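Inactive Zymogen C11 Protease (Parabacteroides distasonis, PDB 6MZO) is the inactive zymogen of a clostripain-like (C11) cysteine protease, which probably cleaves peptide bonds once it has been activated. Local coordinates at residues A[199-202]-A[207-210]; A[214-219]-A[225-230]; A[332-337]-A[341-346]. All blocks are in the same frame, centred on the assembly; numbering follows the deposited sequence.

Contact 1: A[199-202]-A[207-210]; sequences MGDM and ADVV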
loop_
_atom_site.group_PDB
_atom_site.type_symbol
_atom_site.label_atom_id
_atom_site.label_comp_id
_atom_site.label_asym_id
_atom_site.label_seq_id
_atom_site.Cartn_x
_atom_site.Cartn_y
_atom_site.Cartn_z
ATOM N N MET A 199 -4.252 13.347 9.621
ATOM C CA MET A 199 -4.438 14.349 8.536
ATOM C C MET A 199 -3.355 15.442 8.601
ATOM O O MET A 199 -2.730 15.765 7.521
ATOM C CB MET A 199 -5.843 15.004 8.611
ATOM C CG MET A 199 -6.998 13.958 8.436
ATOM S SD MET A 199 -6.843 12.929 6.980
ATOM C CE MET A 199 -6.774 14.222 5.680
ATOM N N GLY A 200 -3.142 16.050 9.752
ATOM C CA GLY A 200 -2.047 17.041 9.819
ATOM C C GLY A 200 -0.678 16.488 9.369
ATOM O O GLY A 200 0.104 17.242 8.700
ATOM N N ASP A 201 -0.360 15.239 9.717
ATOM C CA ASP A 201 0.917 14.670 9.263
ATOM C C ASP A 201 1.027 14.640 7.768
ATOM O O ASP A 201 2.190 14.801 7.262
ATOM C CB ASP A 201 1.103 13.251 9.865
ATOM C CG ASP A 201 1.262 13.296 11.390
ATOM O OD1 ASP A 201 1.823 14.281 11.928
ATOM O OD2 ASP A 201 0.791 12.353 12.088
ATOM N N MET A 202 -0.078 14.418 7.041
ATOM C CA MET A 202 0.038 14.413 5.559
ATOM C C MET A 202 0.379 15.802 4.959
ATOM O O MET A 202 0.776 15.859 3.812
ATOM C CB MET A 202 -1.290 13.915 4.894
ATOM C CG MET A 202 -1.642 12.580 5.349
ATOM S SD MET A 202 -3.272 12.245 4.377
ATOM C CE MET A 202 -4.088 11.050 5.364
ATOM N N ALA A 207 5.982 15.824 4.206
ATOM C CA ALA A 207 5.016 14.866 4.755
ATOM C C ALA A 207 5.688 14.063 5.853
ATOM O O ALA A 207 6.806 13.564 5.697
ATOM C CB ALA A 207 4.507 13.944 3.612
ATOM N N ASP A 208 4.990 13.873 6.985
ATOM C CA ASP A 208 5.570 13.140 8.127
ATOM C C ASP A 208 5.194 11.686 8.009
ATOM O O ASP A 208 4.243 11.193 8.650
ATOM C CB ASP A 208 5.047 13.806 9.435
ATOM C CG ASP A 208 5.672 13.257 10.666
ATOM O OD1 ASP A 208 6.538 12.354 10.593
ATOM O OD2 ASP A 208 5.262 13.715 11.757
ATOM N N VAL A 209 5.924 11.027 7.111
ATOM C CA VAL A 209 5.565 9.629 6.805
ATOM C C VAL A 209 5.815 8.724 7.979
ATOM O O VAL A 209 5.014 7.767 8.195
ATOM C CB VAL A 209 6.353 9.140 5.539
ATOM C CG1 VAL A 209 5.855 9.986 4.323
ATOM C CG2 VAL A 209 7.879 9.178 5.732
ATOM N N VAL A 210 6.839 9.009 8.788
ATOM C CA VAL A 210 7.022 8.192 9.957
ATOM C C VAL A 210 5.889 8.451 10.976
ATOM O O VAL A 210 5.393 7.516 11.546
ATOM C CB VAL A 210 8.451 8.407 10.592
ATOM C CG1 VAL A 210 8.605 7.656 11.904
ATOM C CG2 VAL A 210 9.507 7.975 9.533
#

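Contact 2: A[214-219]-A[225-230]; sequences TKFYTY and GTISVM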
loop_
_atom_site.group_PDB
_atom_site.type_symbol
_atom_site.label_atom_id
_atom_site.label_comp_id
_atom_site.label_asym_id
_atom_site.label_seq_id
_atom_site.Cartn_x
_atom_site.Cartn_y
_atom_site.Cartn_z
ATOM N N THR A 214 3.470 5.658 12.593
ATOM C CA THR A 214 3.424 5.539 14.067
ATOM C C THR A 214 1.992 5.693 14.597
ATOM O O THR A 214 1.599 4.999 15.550
ATOM C CB THR A 214 4.366 6.512 14.809
ATOM O OG1 THR A 214 3.907 7.865 14.652
ATOM C CG2 THR A 214 5.749 6.390 14.261
ATOM N N LYS A 215 1.187 6.542 13.952
ATOM C CA LYS A 215 -0.197 6.669 14.334
ATOM C C LYS A 215 -1.023 5.452 14.017
ATOM O O LYS A 215 -1.909 5.102 14.781
ATOM C CB LYS A 215 -0.801 7.890 13.634
ATOM C CG LYS A 215 -0.733 9.160 14.519
ATOM C CD LYS A 215 0.680 9.764 14.734
ATOM C CE LYS A 215 0.644 11.198 15.466
ATOM N NZ LYS A 215 -0.272 12.056 14.681
ATOM N N PHE A 216 -0.734 4.826 12.875
ATOM C CA PHE A 216 -1.378 3.562 12.542
ATOM C C PHE A 216 -1.108 2.487 13.633
ATOM O O PHE A 216 -2.051 1.813 14.095
ATOM C CB PHE A 216 -0.866 3.061 11.173
ATOM C CG PHE A 216 -1.479 1.744 10.745
ATOM C CD1 PHE A 216 -1.044 0.499 11.278
ATOM C CD2 PHE A 216 -2.493 1.770 9.833
ATOM C CE1 PHE A 216 -1.618 -0.709 10.841
ATOM C CE2 PHE A 216 -3.065 0.582 9.335
ATOM C CZ PHE A 216 -2.640 -0.669 9.863
ATOM N N TYR A 217 0.168 2.373 14.015
ATOM C CA TYR A 217 0.539 1.455 15.128
ATOM C C TYR A 217 -0.124 1.829 16.438
ATOM O O TYR A 217 -0.744 0.956 17.084
ATOM C CB TYR A 217 2.069 1.384 15.291
ATOM C CG TYR A 217 2.399 0.500 16.504
ATOM C CD1 TYR A 217 2.109 -0.852 16.434
ATOM C CD2 TYR A 217 2.848 1.038 17.707
ATOM C CE1 TYR A 217 2.353 -1.711 17.543
ATOM C CE2 TYR A 217 3.078 0.197 18.825
ATOM C CZ TYR A 217 2.809 -1.155 18.724
ATOM O OH TYR A 217 3.058 -1.947 19.819
ATOM N N THR A 218 -0.073 3.129 16.818
ATOM C CA THR A 218 -0.721 3.534 18.072
ATOM C C THR A 218 -2.224 3.173 18.041
ATOM O O THR A 218 -2.776 2.665 19.034
ATOM C CB THR A 218 -0.513 5.036 18.276
ATOM O OG1 THR A 218 0.902 5.224 18.460
ATOM C CG2 THR A 218 -1.258 5.522 19.509
ATOM N N TYR A 219 -2.889 3.439 16.924
ATOM C CA TYR A 219 -4.299 3.131 16.845
ATOM C C TYR A 219 -4.591 1.640 17.033
ATOM O O TYR A 219 -5.537 1.288 17.762
ATOM C CB TYR A 219 -4.882 3.586 15.520
ATOM C CG TYR A 219 -6.365 3.400 15.402
ATOM C CD1 TYR A 219 -7.241 4.247 16.093
ATOM C CD2 TYR A 219 -6.901 2.421 14.572
ATOM C CE1 TYR A 219 -8.625 4.109 15.945
ATOM C CE2 TYR A 219 -8.261 2.275 14.431
ATOM C CZ TYR A 219 -9.121 3.127 15.111
ATOM O OH TYR A 219 -10.480 2.937 14.968
ATOM N N GLY A 225 -2.321 -5.268 13.816
ATOM C CA GLY A 225 -2.004 -4.505 12.620
ATOM C C GLY A 225 -0.499 -4.487 12.404
ATOM O O GLY A 225 0.261 -4.601 13.369
ATOM N N THR A 226 -0.089 -4.357 11.146
ATOM C CA THR A 226 1.316 -4.278 10.773
ATOM C C THR A 226 1.468 -3.105 9.854
ATOM O O THR A 226 0.566 -2.906 8.990
ATOM C CB THR A 226 1.835 -5.554 10.056
ATOM O OG1 THR A 226 1.156 -5.703 8.782
ATOM C CG2 THR A 226 1.646 -6.825 10.941
ATOM N N ILE A 227 2.566 -2.332 9.983
ATOM C CA ILE A 227 2.752 -1.153 9.115
ATOM C C ILE A 227 4.240 -1.033 8.801
ATOM O O ILE A 227 5.108 -1.509 9.569
ATOM C CB ILE A 227 2.209 0.131 9.821
ATOM C CG1 ILE A 227 2.092 1.318 8.834
ATOM C CG2 ILE A 227 3.019 0.401 11.087
ATOM C CD1 ILE A 227 0.946 1.009 7.916
ATOM N N SER A 228 4.543 -0.480 7.640
ATOM C CA SER A 228 5.914 -0.106 7.291
ATOM C C SER A 228 5.968 1.007 6.313
ATOM O O SER A 228 4.957 1.326 5.634
ATOM C CB SER A 228 6.681 -1.293 6.724
ATOM O OG SER A 228 6.015 -1.842 5.593
ATOM N N VAL A 229 7.124 1.654 6.332
ATOM C CA VAL A 229 7.372 2.777 5.447
ATOM C C VAL A 229 8.671 2.552 4.676
ATOM O O VAL A 229 9.734 2.321 5.312
ATOM C CB VAL A 229 7.561 4.072 6.247
ATOM C CG1 VAL A 229 7.796 5.230 5.283
ATOM C CG2 VAL A 229 6.354 4.409 7.052
ATOM N N MET A 230 8.612 2.646 3.357
ATOM C CA MET A 230 9.797 2.364 2.529
ATOM C C MET A 230 10.283 3.646 1.895
ATOM O O MET A 230 9.483 4.487 1.410
ATOM C CB MET A 230 9.476 1.294 1.448
ATOM C CG MET A 230 9.613 -0.151 1.893
ATOM S SD MET A 230 8.604 -0.575 3.306
ATOM C CE MET A 230 6.972 -0.339 2.566
#

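Contact 3: A[332-337]-A[341-346]; sequences SIYVPQ and PKLNEW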
loop_
_atom_site.group_PDB
_atom_site.type_symbol
_atom_site.label_atom_id
_atom_site.label_comp_id
_atom_site.label_asym_id
_atom_site.label_seq_id
_atom_site.Cartn_x
_atom_site.Cartn_y
_atom_site.Cartn_z
ATOM N N SER A 332 6.658 -8.069 2.870
ATOM C CA SER A 332 6.314 -9.409 2.395
ATOM C C SER A 332 7.051 -9.636 1.070
ATOM O O SER A 332 7.544 -8.661 0.413
ATOM C CB SER A 332 4.796 -9.518 2.177
ATOM O OG SER A 332 4.142 -9.394 3.447
ATOM N N ILE A 333 7.035 -10.904 0.614
ATOM C CA ILE A 333 7.682 -11.291 -0.610
ATOM C C ILE A 333 6.911 -12.489 -1.176
ATOM O O ILE A 333 6.400 -13.349 -0.399
ATOM C CB ILE A 333 9.153 -11.627 -0.416
ATOM C CG1 ILE A 333 9.908 -11.611 -1.717
ATOM C CG2 ILE A 333 9.351 -13.039 0.292
ATOM C CD1 ILE A 333 10.104 -10.135 -2.332
ATOM N N TYR A 334 6.810 -12.562 -2.510
ATOM C CA TYR A 334 6.327 -13.821 -3.137
ATOM C C TYR A 334 7.371 -14.918 -2.965
ATOM O O TYR A 334 8.565 -14.683 -3.197
ATOM C CB TYR A 334 6.033 -13.631 -4.659
ATOM C CG TYR A 334 5.526 -14.918 -5.323
ATOM C CD1 TYR A 334 4.343 -15.512 -4.871
ATOM C CD2 TYR A 334 6.235 -15.529 -6.388
ATOM C CE1 TYR A 334 3.901 -16.719 -5.415
ATOM C CE2 TYR A 334 5.753 -16.717 -6.969
ATOM C CZ TYR A 334 4.595 -17.285 -6.465
ATOM O OH TYR A 334 4.103 -18.436 -7.033
ATOM N N VAL A 335 6.915 -16.151 -2.656
ATOM C CA VAL A 335 7.850 -17.277 -2.571
ATOM C C VAL A 335 7.446 -18.269 -3.687
ATOM O O VAL A 335 6.422 -18.927 -3.565
ATOM C CB VAL A 335 7.764 -17.957 -1.196
ATOM C CG1 VAL A 335 8.597 -19.266 -1.205
ATOM C CG2 VAL A 335 8.280 -16.948 -0.101
ATOM N N PRO A 336 8.292 -18.417 -4.725
ATOM C CA PRO A 336 7.946 -19.382 -5.760
ATOM C C PRO A 336 7.840 -20.819 -5.195
ATOM O O PRO A 336 8.621 -21.263 -4.329
ATOM C CB PRO A 336 9.115 -19.305 -6.740
ATOM C CG PRO A 336 9.491 -17.775 -6.654
ATOM C CD PRO A 336 9.388 -17.500 -5.146
ATOM N N GLN A 337 6.842 -21.512 -5.694
ATOM C CA GLN A 337 6.505 -22.847 -5.191
ATOM C C GLN A 337 6.136 -23.769 -6.335
ATOM O O GLN A 337 5.456 -23.374 -7.306
ATOM C CB GLN A 337 5.343 -22.763 -4.194
ATOM C CG GLN A 337 5.712 -21.995 -2.916
ATOM C CD GLN A 337 4.491 -21.558 -2.129
ATOM O OE1 GLN A 337 3.736 -22.397 -1.573
ATOM N NE2 GLN A 337 4.267 -20.235 -2.087
ATOM N N PRO A 341 2.265 -23.304 -10.344
ATOM C CA PRO A 341 2.969 -22.910 -11.567
ATOM C C PRO A 341 2.375 -21.699 -12.296
ATOM O O PRO A 341 3.181 -20.969 -12.851
ATOM C CB PRO A 341 2.879 -24.161 -12.454
ATOM C CG PRO A 341 1.678 -24.907 -11.924
ATOM C CD PRO A 341 1.632 -24.620 -10.439
ATOM N N LYS A 342 1.055 -21.495 -12.274
ATOM C CA LYS A 342 0.479 -20.344 -12.947
ATOM C C LYS A 342 0.903 -19.064 -12.209
ATOM O O LYS A 342 1.208 -18.047 -12.846
ATOM C CB LYS A 342 -1.053 -20.457 -13.058
ATOM C CG LYS A 342 -1.482 -20.990 -14.423
ATOM C CD LYS A 342 -2.970 -21.272 -14.549
ATOM C CE LYS A 342 -3.312 -21.444 -16.014
ATOM N NZ LYS A 342 -4.671 -22.008 -16.227
ATOM N N LEU A 343 1.012 -19.106 -10.883
ATOM C CA LEU A 343 1.379 -17.905 -10.160
ATOM C C LEU A 343 2.864 -17.628 -10.399
ATOM O O LEU A 343 3.273 -16.482 -10.577
ATOM C CB LEU A 343 1.096 -18.093 -8.684
ATOM C CG LEU A 343 1.041 -16.849 -7.824
ATOM C CD1 LEU A 343 0.069 -15.827 -8.452
ATOM C CD2 LEU A 343 0.530 -17.325 -6.479
ATOM N N ASN A 344 3.663 -18.704 -10.427
ATOM C CA ASN A 344 5.081 -18.537 -10.739
ATOM C C ASN A 344 5.271 -17.884 -12.124
ATOM O O ASN A 344 6.166 -17.060 -12.279
ATOM C CB ASN A 344 5.804 -19.889 -10.786
ATOM C CG ASN A 344 5.873 -20.603 -9.426
ATOM O OD1 ASN A 344 5.717 -20.008 -8.346
ATOM N ND2 ASN A 344 6.066 -21.911 -9.512
ATOM N N GLU A 345 4.470 -18.287 -13.113
ATOM C CA GLU A 345 4.616 -17.744 -14.455
ATOM C C GLU A 345 4.106 -16.261 -14.499
ATOM O O GLU A 345 4.754 -15.406 -15.099
ATOM C CB GLU A 345 3.909 -18.641 -15.483
ATOM C CG GLU A 345 2.462 -18.334 -15.734
ATOM C CD GLU A 345 1.815 -19.307 -16.726
ATOM O OE1 GLU A 345 2.151 -20.524 -16.714
ATOM O OE2 GLU A 345 0.985 -18.822 -17.531
ATOM N N TRP A 346 3.005 -15.961 -13.817
ATOM C CA TRP A 346 2.541 -14.581 -13.665
ATOM C C TRP A 346 3.624 -13.681 -13.068
ATOM O O TRP A 346 3.841 -12.558 -13.518
ATOM C CB TRP A 346 1.288 -14.552 -12.770
ATOM C CG TRP A 346 0.837 -13.214 -12.411
ATOM C CD1 TRP A 346 0.026 -12.390 -13.154
ATOM C CD2 TRP A 346 1.138 -12.520 -11.227
ATOM N NE1 TRP A 346 -0.168 -11.205 -12.496
ATOM C CE2 TRP A 346 0.497 -11.262 -11.301
ATOM C CE3 TRP A 346 1.897 -12.830 -10.088
ATOM C CZ2 TRP A 346 0.594 -10.314 -10.278
ATOM C CZ3 TRP A 346 1.997 -11.856 -9.067
ATOM C CH2 TRP A 346 1.345 -10.627 -9.190
#

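Contact 1: A[199-202]-A[207-210]
Asp201 and Asp208 meet where helix 195-203 gives way, after a short turn, to helix 209-220, and they show how two acids can share one place when a base is supplied with them. Their backbones are joined first: Asp208 N donates to Asp201 O at 3.0 Å, and with an N-H...O angle of 175° the bond is nearly straight, although the donor comes in somewhat tilted from the carbonyl plane. Ala207, just before it, lies against the same turn of helix, its CB 4.2 Å from Met202 O. From this joint the two acidic side chains run side by side in the same direction, with Asp201 CB and Asp208 CB 4.0 Å apart. Asp208 holds its CG anti to the backbone N (chi1 -174°), and this turns its carboxylate alongside that of Asp201. The two groups do not lie flat on one another; their planes are 73° apart, and Asp201 OD1 comes to 3.5 Å from Asp208 OD2, an approach of two acceptors with no bond between them. The oxygens have other partners. Lys204, in the connecting turn, forms salt bridges through NZ to both Asp201 OD1 and Asp208 OD2, while Asp201 OD2 forms a salt bridge with Lys215 NZ of helix 209-220. Asp208 OD1 accepts from Gly211 N, so that Asp208 is the N-cap of helix 209-220 as well as the centre of an inverse gamma turn. The chemistry thus implies a small charge network: the amide groups at the helix start are likely to favour a charged Asp208, and two lysines probably offset the repulsion of the paired carboxylates, so the pair is likely to depend on them for its close approach.

Contact 2: A[214-219]-A[225-230]
Thr214 O is gripped twice from within helix 209-220, by Thr218 N at 2.8 Å and by Thr218 OG1 at 3.0 Å, the two donors arriving from opposite faces of the carbonyl plane. This reinforced turn belongs to the helix that lays Phe216 on strand 226-231. No hydrogen bond crosses between helix and strand; the work is done by Phe216 and Ile227. A chi1 of 180° carries the phenyl ring to the strand, and Ile227 CD1 sits over the middle of one face, 3.9 Å from the ring centroid, in a CH-pi contact. Ile227 CB meets the ring atom Phe216 CD1 at 3.6 Å. Gly225 CA lies at the ring edge, where a side chain would be cramped: a CB would stand 3.2 Å from Phe216 CE1. With an alanine at Phe216, Ile227 CD1 would probably lose its aromatic face, and a gap is likely to open between helix and strand. The ring also meets those of Phe193 and Tyr220. Tyr217 CB adds a looser touch on Ile227 CG2. Running nearly antiparallel at 172°, with axes 8.3 Å apart, the two elements pack as helix on sheet, consistent with the alpha/beta/alpha sandwich of clan CD peptidases.

Contact 3: A[332-337]-A[341-346]
Pro341 begins the helix close to the end of the preceding segment, its N 4.4 Å from Gln337 O, and brings the chain back over the residues it has just left. Two positions on, Leu343 turns its side chain toward Tyr334: CB lies 3.4 Å from the tyrosine OH, and CD2 packs at 3.6 Å against the ring atom Tyr334 CE1. Asn344 then supplies the polar half of the contact. Its OD1 takes two donors, Tyr334 OH at 2.6 Å and Gln337 N at 3.2 Å. Its ND2 gives a hydrogen to Gln337 O at 2.7 Å, from above that carbonyl plane. One amide therefore reads both the N-H and the C=O of a single residue, which fixes its rotation and leaves little doubt which end is oxygen. The phenol reaches OD1 because a chi1 of 180° swings the Tyr334 ring away from its own backbone N, ring and amide planes standing 61° apart. Pro336 lies against the same oxygen, CA to Asn344 OD1 3.5 Å. Around these bonds, strand 332-334 pairs antiparallel with strand 275-277, and helix 278-283 brings Tyr281 onto Pro336. Leu343 and Trp346 also rest on Pro122 of a loop and on Tyr128 of helix 125-128, and Tyr347 at the end of helix 341-347 meets the Tyr334 ring.

In the fold
The three contacts come one after another along the chain. Contacts 1 and 2 are neighbours, their centres 12 Å apart, because both use helix 209-220: its start belongs to contact 1 and its later turns to contact 2, and the salt bridge between Asp201 and Lys215 joins them directly. Together they lead the chain from helix 195-203 to strand 226-231 of the nine-stranded mixed sheet. Contact 3, between helix 341-347 and the end of strand 332-334, touches neither; its centre is 27 Å from that of contact 2 and, across the chain's centre, 34 Å from that of contact 1. Contacts 1 and 2 thus order the chain beside the central sheet, and contact 3 folds a later helix onto its preceding strand.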